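Side-chain contacts in StiE protein (Stigmatella aurantiaca, PDB 6ECX), which binds S-adenosylmethionine in its O-methyltransferase domain, one part of a multifunctional polyketide synthase that probably helps to make a polyketide antibiotic: residues R131-R135 against G136-R140; D152-G155 against M156-L159; A306-F309 against E310-T313; S298-L301 against F302-A306. All coordinates share one frame; numbering follows the deposited sequence.

All four contacts are local, each within one continuous run of chain, and they come in the order 1, 2, 4, 3. Contacts 1 and 2 belong to the Rossmann-like part that holds S-adenosylmethionine: contact 1 ends helix 122-134 ahead of the outermost strand 141-145, and contact 2 leads into strand 157-163 of the same mixed sheet. Their centres lie about 19 Å apart. Contacts 4 and 3 share helix 298-309 and meet at Ala306, their centres about 12 Å apart, and contact 3 hands the chain to strand 313-314. Contacts 1 and 3, centres about 39 Å apart, thus lie next to the two outermost strands.

Contact 1: R131-R135 against G136-R140; sequences RVRTR and GLQNR
Val132 and Leu137 meet where a Schellman motif closes helix 122-134, and this is the tightly packed part of the contact. Leu137 N reaches back to Val132 O at 3.0 Å, while Gly136 N bonds to Arg133 O at 2.8 Å, so two carbonyls of the last helical turn gain donors from beyond the helix. Gly136 is the C-prime residue, with phi at 70°, in the left-handed region that glycine, having no side chain, reaches readily. Val132, with CG1 anti to its own nitrogen (chi1 162°), lays that methyl against Leu137 CB at 3.8 Å and against the backbone carbonyl of Leu137, and Leu137 CD1 rests at 3.8 Å from Arg135 CB. Both branched side chains are buried, and Leu137 also touches Glu108 of helix 101-109.

The outer side is looser and polar. Arg133 and Gln138, long enough to meet across the turn, do so without a hydrogen bond: Gln138 NE2 sits over one face of the guanidinium, toward its rim and 3.5 Å from Arg133 NH1, with the amide plane tilted 46° from that of the guanidinium. Arg135 sends its guanidinium the other way, back along the helix, where Arg131 O lies close to the guanidinium plane and takes an N-H from Arg135 NH2 at 3.0 Å.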
loop_
_atom_site.group_PDB
_atom_site.type_symbol
_atom_site.label_atom_id
_atom_site.label_comp_id
_atom_site.label_asym_id
_atom_site.label_seq_id
_atom_site.Cartn_x
_atom_site.Cartn_y
_atom_site.Cartn_z
ATOM N N ARG A 131 -5.795 -12.423 -15.466
ATOM C CA ARG A 131 -6.449 -11.128 -15.624
ATOM C C ARG A 131 -5.680 -10.237 -16.594
ATOM O O ARG A 131 -6.290 -9.484 -17.362
ATOM C CB ARG A 131 -6.591 -10.437 -14.271
ATOM C CG ARG A 131 -7.527 -11.145 -13.260
ATOM C CD ARG A 131 -7.603 -10.315 -11.959
ATOM N NE ARG A 131 -8.391 -9.087 -12.127
ATOM C CZ ARG A 131 -8.126 -7.918 -11.541
ATOM N NH1 ARG A 131 -7.070 -7.780 -10.746
ATOM N NH2 ARG A 131 -8.913 -6.873 -11.768
ATOM N N VAL A 132 -4.344 -10.304 -16.579
ATOM C CA VAL A 132 -3.558 -9.494 -17.516
ATOM C C VAL A 132 -3.870 -9.897 -18.951
ATOM O O VAL A 132 -4.095 -9.044 -19.825
ATOM C CB VAL A 132 -2.050 -9.606 -17.212
ATOM C CG1 VAL A 132 -1.219 -9.139 -18.431
ATOM C CG2 VAL A 132 -1.694 -8.790 -15.985
ATOM N N ARG A 133 -3.919 -11.203 -19.216
ATOM C CA ARG A 133 -4.117 -11.636 -20.591
ATOM C C ARG A 133 -5.559 -11.420 -21.039
ATOM O O ARG A 133 -5.794 -11.068 -22.203
ATOM C CB ARG A 133 -3.686 -13.100 -20.752
ATOM C CG ARG A 133 -4.259 -13.772 -21.994
ATOM C CD ARG A 133 -3.607 -15.148 -22.280
ATOM N NE ARG A 133 -2.226 -15.037 -22.753
ATOM C CZ ARG A 133 -1.875 -14.942 -24.032
ATOM N NH1 ARG A 133 -2.802 -14.949 -24.981
ATOM N NH2 ARG A 133 -0.594 -14.835 -24.361
ATOM N N THR A 134 -6.529 -11.614 -20.133
ATOM C CA THR A 134 -7.922 -11.327 -20.456
ATOM C C THR A 134 -8.089 -9.907 -20.986
ATOM O O THR A 134 -8.895 -9.668 -21.894
ATOM C CB THR A 134 -8.792 -11.539 -19.217
ATOM O OG1 THR A 134 -8.851 -12.942 -18.927
ATOM C CG2 THR A 134 -10.207 -11.002 -19.440
ATOM N N ARG A 135 -7.310 -8.976 -20.464
ATOM C CA ARG A 135 -7.352 -7.589 -20.893
ATOM C C ARG A 135 -6.378 -7.285 -22.036
ATOM O O ARG A 135 -6.258 -6.123 -22.434
ATOM C CB ARG A 135 -7.092 -6.684 -19.690
ATOM C CG ARG A 135 -8.294 -6.628 -18.741
ATOM C CD ARG A 135 -7.870 -6.649 -17.287
ATOM N NE ARG A 135 -9.007 -6.663 -16.366
ATOM C CZ ARG A 135 -9.534 -7.767 -15.842
ATOM N NH1 ARG A 135 -10.566 -7.680 -15.012
ATOM N NH2 ARG A 135 -9.033 -8.960 -16.146
ATOM N N GLY A 136 -5.703 -8.300 -22.580
ATOM C CA GLY A 136 -4.790 -8.084 -23.692
ATOM C C GLY A 136 -3.524 -7.324 -23.345
ATOM O O GLY A 136 -2.942 -6.666 -24.211
ATOM N N LEU A 137 -3.075 -7.401 -22.098
ATOM C CA LEU A 137 -1.905 -6.669 -21.632
ATOM C C LEU A 137 -0.674 -7.554 -21.466
ATOM O O LEU A 137 0.323 -7.103 -20.895
ATOM C CB LEU A 137 -2.231 -5.981 -20.307
ATOM C CG LEU A 137 -3.309 -4.889 -20.384
ATOM C CD1 LEU A 137 -3.919 -4.627 -19.009
ATOM C CD2 LEU A 137 -2.663 -3.631 -20.925
ATOM N N GLN A 138 -0.704 -8.797 -21.954
ATOM C CA GLN A 138 0.414 -9.699 -21.709
ATOM C C GLN A 138 1.686 -9.272 -22.430
ATOM O O GLN A 138 2.749 -9.824 -22.155
ATOM C CB GLN A 138 0.049 -11.138 -22.108
ATOM C CG GLN A 138 -0.085 -11.399 -23.613
ATOM C CD GLN A 138 -1.445 -10.995 -24.160
ATOM O OE1 GLN A 138 -2.153 -10.186 -23.547
ATOM N NE2 GLN A 138 -1.824 -11.566 -25.305
ATOM N N ASN A 139 1.621 -8.309 -23.334
ATOM C CA ASN A 139 2.850 -7.837 -23.946
ATOM C C ASN A 139 3.511 -6.736 -23.147
ATOM O O ASN A 139 4.698 -6.469 -23.366
ATOM C CB ASN A 139 2.582 -7.364 -25.375
ATOM C CG ASN A 139 1.930 -8.427 -26.184
ATOM O OD1 ASN A 139 0.831 -8.250 -26.716
ATOM N ND2 ASN A 139 2.590 -9.572 -26.262
ATOM N N ARG A 140 2.781 -6.107 -22.218
ATOM C CA ARG A 140 3.344 -5.043 -21.417
ATOM C C ARG A 140 3.434 -5.343 -19.922
ATOM O O ARG A 140 4.142 -4.612 -19.222
ATOM C CB ARG A 140 2.548 -3.746 -21.617
ATOM C CG ARG A 140 2.375 -3.391 -23.101
ATOM C CD ARG A 140 1.999 -1.931 -23.281
ATOM N NE ARG A 140 0.558 -1.733 -23.237
ATOM C CZ ARG A 140 -0.098 -1.098 -22.275
ATOM N NH1 ARG A 140 -1.420 -0.994 -22.363
ATOM N NH2 ARG A 140 0.555 -0.569 -21.234
#

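Contact 2: D152-G155 against M156-L159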
loop_
_atom_site.group_PDB
_atom_site.type_symbol
_atom_site.label_atom_id
_atom_site.label_comp_id
_atom_site.label_asym_id
_atom_site.label_seq_id
_atom_site.Cartn_x
_atom_site.Cartn_y
_atom_site.Cartn_z
ATOM N N ASP A 152 16.177 -10.312 -7.284
ATOM C CA ASP A 152 16.339 -9.032 -7.962
ATOM C C ASP A 152 15.139 -8.741 -8.852
ATOM O O ASP A 152 14.612 -9.633 -9.525
ATOM C CB ASP A 152 17.617 -9.026 -8.798
ATOM C CG ASP A 152 18.840 -8.678 -7.978
ATOM O OD1 ASP A 152 18.700 -8.518 -6.747
ATOM O OD2 ASP A 152 19.935 -8.555 -8.564
ATOM N N PHE A 153 14.688 -7.489 -8.824
ATOM C CA PHE A 153 13.698 -7.051 -9.788
ATOM C C PHE A 153 14.263 -7.221 -11.201
ATOM O O PHE A 153 15.482 -7.166 -11.400
ATOM C CB PHE A 153 13.311 -5.600 -9.514
ATOM C CG PHE A 153 12.704 -5.389 -8.154
ATOM C CD1 PHE A 153 11.730 -6.260 -7.671
ATOM C CD2 PHE A 153 13.121 -4.330 -7.342
ATOM C CE1 PHE A 153 11.165 -6.069 -6.405
ATOM C CE2 PHE A 153 12.566 -4.138 -6.087
ATOM C CZ PHE A 153 11.578 -5.006 -5.617
ATOM N N PRO A 154 13.412 -7.492 -12.195
ATOM C CA PRO A 154 13.892 -7.923 -13.513
ATOM C C PRO A 154 14.019 -6.789 -14.524
ATOM O O PRO A 154 13.530 -6.882 -15.656
ATOM C CB PRO A 154 12.828 -8.935 -13.941
ATOM C CG PRO A 154 11.566 -8.395 -13.353
ATOM C CD PRO A 154 11.954 -7.693 -12.058
ATOM N N GLY A 155 14.670 -5.704 -14.126
ATOM C CA GLY A 155 14.821 -4.573 -15.014
ATOM C C GLY A 155 15.192 -3.319 -14.246
ATOM O O GLY A 155 15.485 -3.356 -13.047
ATOM N N MET A 156 15.140 -2.203 -14.966
ATOM C CA MET A 156 15.463 -0.887 -14.431
ATOM C C MET A 156 14.227 -0.011 -14.592
ATOM O O MET A 156 13.724 0.153 -15.710
ATOM C CB MET A 156 16.677 -0.302 -15.162
ATOM C CG MET A 156 17.170 1.019 -14.616
ATOM S SD MET A 156 17.717 0.912 -12.896
ATOM C CE MET A 156 19.139 -0.163 -13.052
ATOM N N TYR A 157 13.731 0.540 -13.482
ATOM C CA TYR A 157 12.398 1.126 -13.434
ATOM C C TYR A 157 12.443 2.629 -13.190
ATOM O O TYR A 157 13.417 3.175 -12.665
ATOM C CB TYR A 157 11.561 0.427 -12.346
ATOM C CG TYR A 157 11.452 -1.047 -12.655
ATOM C CD1 TYR A 157 10.512 -1.511 -13.574
ATOM C CD2 TYR A 157 12.347 -1.959 -12.111
ATOM C CE1 TYR A 157 10.443 -2.868 -13.927
ATOM C CE2 TYR A 157 12.280 -3.316 -12.446
ATOM C CZ TYR A 157 11.316 -3.759 -13.337
ATOM O OH TYR A 157 11.254 -5.090 -13.657
ATOM N N ASP A 158 11.365 3.291 -13.614
ATOM C CA ASP A 158 11.136 4.704 -13.359
ATOM C C ASP A 158 10.207 4.939 -12.193
ATOM O O ASP A 158 10.290 5.988 -11.544
ATOM C CB ASP A 158 10.525 5.363 -14.597
ATOM C CG ASP A 158 11.398 5.213 -15.824
ATOM O OD1 ASP A 158 12.628 5.157 -15.672
ATOM O OD2 ASP A 158 10.844 5.152 -16.930
ATOM N N LEU A 159 9.346 3.963 -11.888
ATOM C CA LEU A 159 8.369 4.089 -10.813
ATOM C C LEU A 159 8.256 2.735 -10.137
ATOM O O LEU A 159 8.217 1.708 -10.826
ATOM C CB LEU A 159 6.999 4.537 -11.357
ATOM C CG LEU A 159 5.752 4.467 -10.457
ATOM C CD1 LEU A 159 5.840 5.506 -9.336
ATOM C CD2 LEU A 159 4.476 4.718 -11.294
#
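The backbone turns sharply at Pro154, the centre of an inverse gamma turn closed by a weak bond of 3.2 Å from Gly155 N to Phe153 O, and then runs extended through Gly155 into the strand. Gly155 has phi 162° and psi -170°, a region open chiefly to glycine. The ring of Tyr157 turns back along the loop that precedes it, since chi1 of -60° sets CG beside the backbone nitrogen. Its hydroxyl end meets the proline: Pro154 CD lies at the ring edge, near the ring plane, 3.1 Å from Tyr157 OH, and the two side chains cross at about a right angle. Proline suits this place, its restricted phi fitting the turn. This is the entry to strand 157-163 of the Rossmann-like methyltransferase domain. Tyr157 OH bonds to Asp116 OD2, so the phenol ties the turn to strand 114-119, beyond the adjacent strand 91-94. Phe153, buried and apolar, brings CB to 3.9 Å from Tyr157 CE2, while its ring leads away to meet Tyr118 and lies close to Ser148, which binds S-adenosylmethionine. Gly155 O comes obliquely to the tyrosine ring, 3.3 Å from Tyr157 CE2, and finds no hydrogen-bond partner.

Contact 3: A306-F309 against E310-T313; sequences AKQF and EQLT
Helix 298-309 runs out here into the short loop before border strand 313-314, and Glu310 and Gln311 turn their backbone N-H groups back to the last carbonyls of the helix. Glu310 N bonds to Lys307 O at 3.2 Å and only weakly to Ala306 O, while Gln311 N reaches Gln308 O at 3.3 Å. The bonds to Lys307 O and Gln308 O span three residues, as in a 3-10 turn, and come from above the carbonyl plane. With chi1 at -53°, Glu310 CG sits beside its own nitrogen, which carries it back against Ala306 O, 3.2 Å away. Lys307 and Gln311 carry extended chains that cross obliquely on the surface, Lys307 CG lying 4.1 Å from Gln311 NE2. On the inner side Leu312 brings CD2 to 3.6 Å from Phe309 O and also touches Val286, while the buried Phe309 ring packs on Trp217 and Phe288. A water joins Gln308 to the loop, accepting from Gln308 NE2 at 3.3 Å and donating to Gln311 O at 2.9 Å. Long backbone bonds and a water bridge imply a weak polar hold on the outer side, whereas Arg214 NE bonds Phe309 O from helix 214-222.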
loop_
_atom_site.group_PDB
_atom_site.type_symbol
_atom_site.label_atom_id
_atom_site.label_comp_id
_atom_site.label_asym_id
_atom_site.label_seq_id
_atom_site.Cartn_x
_atom_site.Cartn_y
_atom_site.Cartn_z
ATOM N N ALA A 306 14.447 13.486 7.733
ATOM C CA ALA A 306 13.954 13.623 9.097
ATOM C C ALA A 306 13.037 14.830 9.212
ATOM O O ALA A 306 12.000 14.773 9.880
ATOM C CB ALA A 306 15.121 13.740 10.081
ATOM N N LYS A 307 13.389 15.924 8.532
ATOM C CA LYS A 307 12.525 17.096 8.524
ATOM C C LYS A 307 11.188 16.774 7.871
ATOM O O LYS A 307 10.129 17.154 8.383
ATOM C CB LYS A 307 13.232 18.249 7.808
ATOM C CG LYS A 307 12.661 19.630 8.070
ATOM C CD LYS A 307 13.519 20.699 7.391
ATOM C CE LYS A 307 12.855 22.073 7.411
ATOM N NZ LYS A 307 13.510 23.026 6.457
ATOM N N GLN A 308 11.214 16.024 6.763
ATOM C CA GLN A 308 9.990 15.695 6.040
ATOM C C GLN A 308 9.112 14.712 6.815
ATOM O O GLN A 308 7.884 14.738 6.677
ATOM C CB GLN A 308 10.357 15.123 4.665
ATOM C CG GLN A 308 9.439 15.530 3.535
ATOM C CD GLN A 308 9.226 17.037 3.456
ATOM O OE1 GLN A 308 10.176 17.816 3.510
ATOM N NE2 GLN A 308 7.966 17.448 3.336
ATOM N N PHE A 309 9.716 13.834 7.619
ATOM C CA PHE A 309 8.939 12.895 8.421
ATOM C C PHE A 309 8.178 13.588 9.548
ATOM O O PHE A 309 7.249 12.998 10.107
ATOM C CB PHE A 309 9.847 11.816 9.022
ATOM C CG PHE A 309 9.992 10.571 8.174
ATOM C CD1 PHE A 309 8.909 9.717 7.965
ATOM C CD2 PHE A 309 11.220 10.232 7.631
ATOM C CE1 PHE A 309 9.049 8.562 7.202
ATOM C CE2 PHE A 309 11.368 9.078 6.864
ATOM C CZ PHE A 309 10.280 8.240 6.656
ATOM N N GLU A 310 8.557 14.813 9.899
ATOM C CA GLU A 310 7.881 15.578 10.938
ATOM C C GLU A 310 6.857 16.553 10.374
ATOM O O GLU A 310 6.223 17.277 11.140
ATOM C CB GLU A 310 8.908 16.344 11.777
ATOM C CG GLU A 310 10.026 15.475 12.334
ATOM C CD GLU A 310 11.208 16.288 12.847
ATOM O OE1 GLU A 310 11.269 17.512 12.580
ATOM O OE2 GLU A 310 12.082 15.694 13.517
ATOM N N GLN A 311 6.689 16.596 9.061
ATOM C CA GLN A 311 5.723 17.481 8.428
ATOM C C GLN A 311 4.773 16.702 7.538
ATOM O O GLN A 311 4.456 17.133 6.425
ATOM C CB GLN A 311 6.423 18.573 7.627
ATOM C CG GLN A 311 7.038 19.637 8.507
ATOM C CD GLN A 311 8.155 20.373 7.815
ATOM O OE1 GLN A 311 8.351 20.231 6.605
ATOM N NE2 GLN A 311 8.909 21.155 8.581
ATOM N N LEU A 312 4.310 15.539 8.013
ATOM C CA LEU A 312 3.252 14.816 7.317
ATOM C C LEU A 312 2.056 15.733 7.111
ATOM O O LEU A 312 1.683 16.504 8.003
ATOM C CB LEU A 312 2.814 13.588 8.120
ATOM C CG LEU A 312 3.869 12.610 8.627
ATOM C CD1 LEU A 312 3.193 11.415 9.246
ATOM C CD2 LEU A 312 4.817 12.174 7.514
ATOM N N THR A 313 1.460 15.663 5.930
ATOM C CA THR A 313 0.290 16.491 5.650
ATOM C C THR A 313 -0.983 15.716 5.964
ATOM O O THR A 313 -1.198 14.647 5.386
ATOM C CB THR A 313 0.273 16.926 4.196
ATOM O OG1 THR A 313 1.515 17.560 3.882
ATOM C CG2 THR A 313 -0.874 17.900 3.963
HETATM O O HOH W 1 5.229 15.787 4.016
#

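Contact 4: S298-L301 against F302-A306; sequences SDEL and FHLNA
Both Glu300 and His303 place CG anti to the backbone nitrogen (chi1 -167° in the glutamate), and Glu300 then bends at chi2 (55°), so that carboxylate and imidazole lie side by side and point the same way off the helix. His303 ND1 donates to Glu300 OE2 at 3.0 Å along a nearly straight line. The oxygen sits at the edge of the imidazole, in its plane, and is met on its syn side but well out of the carboxylate plane, the carboxylate being turned 61° from the ring. The spacing of three residues brings the two onto the same side of helix 298-309, whose regular bonds run beneath them: Phe302 N to Ser298 O at 3.0 Å, Leu304 N to Glu300 O at 3.0 Å and Asn305 N to Leu301 O at 2.7 Å.

Leu304 comes in one turn after Glu300 and slants across its chain; Leu304 CD1 is 3.7 Å from Glu300 CG, so the bent glutamate gives its methylene to the leucine and its charge to the histidine. On the inner side lie the buried Leu301, touching Arg227, and Asn305. The asparagine amide folds back over its own turn, CG 2.9 Å from Leu301 O, yet its polar ends are used toward the neighbouring strand and helix: OD1 accepts from Leu228 N and ND2 donates to Asn218 OD1, joining the helix to strand 226-233 and helix 214-222. The carboxylate bonded to ND1 would probably favour a protonated imidazole, making the outer pair partly ionic.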
loop_
_atom_site.group_PDB
_atom_site.type_symbol
_atom_site.label_atom_id
_atom_site.label_comp_id
_atom_site.label_asym_id
_atom_site.label_seq_id
_atom_site.Cartn_x
_atom_site.Cartn_y
_atom_site.Cartn_z
ATOM N N SER A 298 24.520 10.518 1.815
ATOM C CA SER A 298 23.515 9.747 2.543
ATOM C C SER A 298 23.202 10.384 3.890
ATOM O O SER A 298 22.053 10.350 4.347
ATOM C CB SER A 298 23.987 8.307 2.732
ATOM O OG SER A 298 25.076 8.270 3.640
ATOM N N ASP A 299 24.217 10.952 4.555
ATOM C CA ASP A 299 23.948 11.665 5.801
ATOM C C ASP A 299 23.058 12.873 5.561
ATOM O O ASP A 299 22.293 13.265 6.445
ATOM C CB ASP A 299 25.251 12.107 6.469
ATOM C CG ASP A 299 26.247 12.675 5.481
ATOM O OD1 ASP A 299 26.899 11.858 4.790
ATOM O OD2 ASP A 299 26.373 13.929 5.391
ATOM N N GLU A 300 23.131 13.473 4.372
ATOM C CA GLU A 300 22.269 14.616 4.115
ATOM C C GLU A 300 20.868 14.189 3.683
ATOM O O GLU A 300 19.897 14.896 3.977
ATOM C CB GLU A 300 22.905 15.537 3.071
ATOM C CG GLU A 300 22.238 16.880 2.991
ATOM C CD GLU A 300 22.169 17.598 4.327
ATOM O OE1 GLU A 300 23.041 17.385 5.200
ATOM O OE2 GLU A 300 21.228 18.395 4.504
ATOM N N LEU A 301 20.738 13.041 3.014
ATOM C CA LEU A 301 19.412 12.469 2.808
ATOM C C LEU A 301 18.711 12.242 4.138
ATOM O O LEU A 301 17.522 12.549 4.285
ATOM C CB LEU A 301 19.494 11.149 2.037
ATOM C CG LEU A 301 20.049 11.187 0.616
ATOM C CD1 LEU A 301 20.028 9.788 0.036
ATOM C CD2 LEU A 301 19.249 12.152 -0.240
ATOM N N PHE A 302 19.436 11.697 5.122
ATOM C CA PHE A 302 18.829 11.425 6.423
ATOM C C PHE A 302 18.368 12.714 7.090
ATOM O O PHE A 302 17.267 12.774 7.657
ATOM C CB PHE A 302 19.824 10.679 7.322
ATOM C CG PHE A 302 19.217 10.181 8.607
ATOM C CD1 PHE A 302 19.066 11.026 9.693
ATOM C CD2 PHE A 302 18.796 8.859 8.730
ATOM C CE1 PHE A 302 18.488 10.574 10.877
ATOM C CE2 PHE A 302 18.230 8.404 9.924
ATOM C CZ PHE A 302 18.076 9.258 10.982
ATOM N N HIS A 303 19.213 13.752 7.038
ATOM C CA HIS A 303 18.888 15.042 7.649
ATOM C C HIS A 303 17.623 15.631 7.032
ATOM O O HIS A 303 16.705 16.055 7.744
ATOM C CB HIS A 303 20.081 15.978 7.466
ATOM C CG HIS A 303 19.880 17.348 8.026
ATOM N ND1 HIS A 303 20.009 18.487 7.258
ATOM C CD2 HIS A 303 19.593 17.767 9.280
ATOM C CE1 HIS A 303 19.806 19.550 8.017
ATOM N NE2 HIS A 303 19.546 19.140 9.247
ATOM N N LEU A 304 17.549 15.619 5.701
ATOM C CA LEU A 304 16.398 16.144 4.974
ATOM C C LEU A 304 15.163 15.264 5.164
ATOM O O LEU A 304 14.061 15.776 5.392
ATOM C CB LEU A 304 16.766 16.275 3.487
ATOM C CG LEU A 304 17.904 17.280 3.187
ATOM C CD1 LEU A 304 18.745 17.005 1.859
ATOM C CD2 LEU A 304 17.321 18.665 3.192
ATOM N N ASN A 305 15.325 13.938 5.096
ATOM C CA ASN A 305 14.185 13.052 5.341
ATOM C C ASN A 305 13.593 13.276 6.722
ATOM O O ASN A 305 12.372 13.191 6.893
ATOM C CB ASN A 305 14.575 11.579 5.212
ATOM C CG ASN A 305 14.953 11.199 3.816
ATOM O OD1 ASN A 305 14.619 11.897 2.855
ATOM N ND2 ASN A 305 15.644 10.069 3.678
ATOM N N ALA A 306 14.447 13.486 7.733
ATOM C CA ALA A 306 13.954 13.623 9.097
ATOM C C ALA A 306 13.037 14.830 9.212
ATOM O O ALA A 306 12.000 14.773 9.880
ATOM C CB ALA A 306 15.121 13.740 10.081
#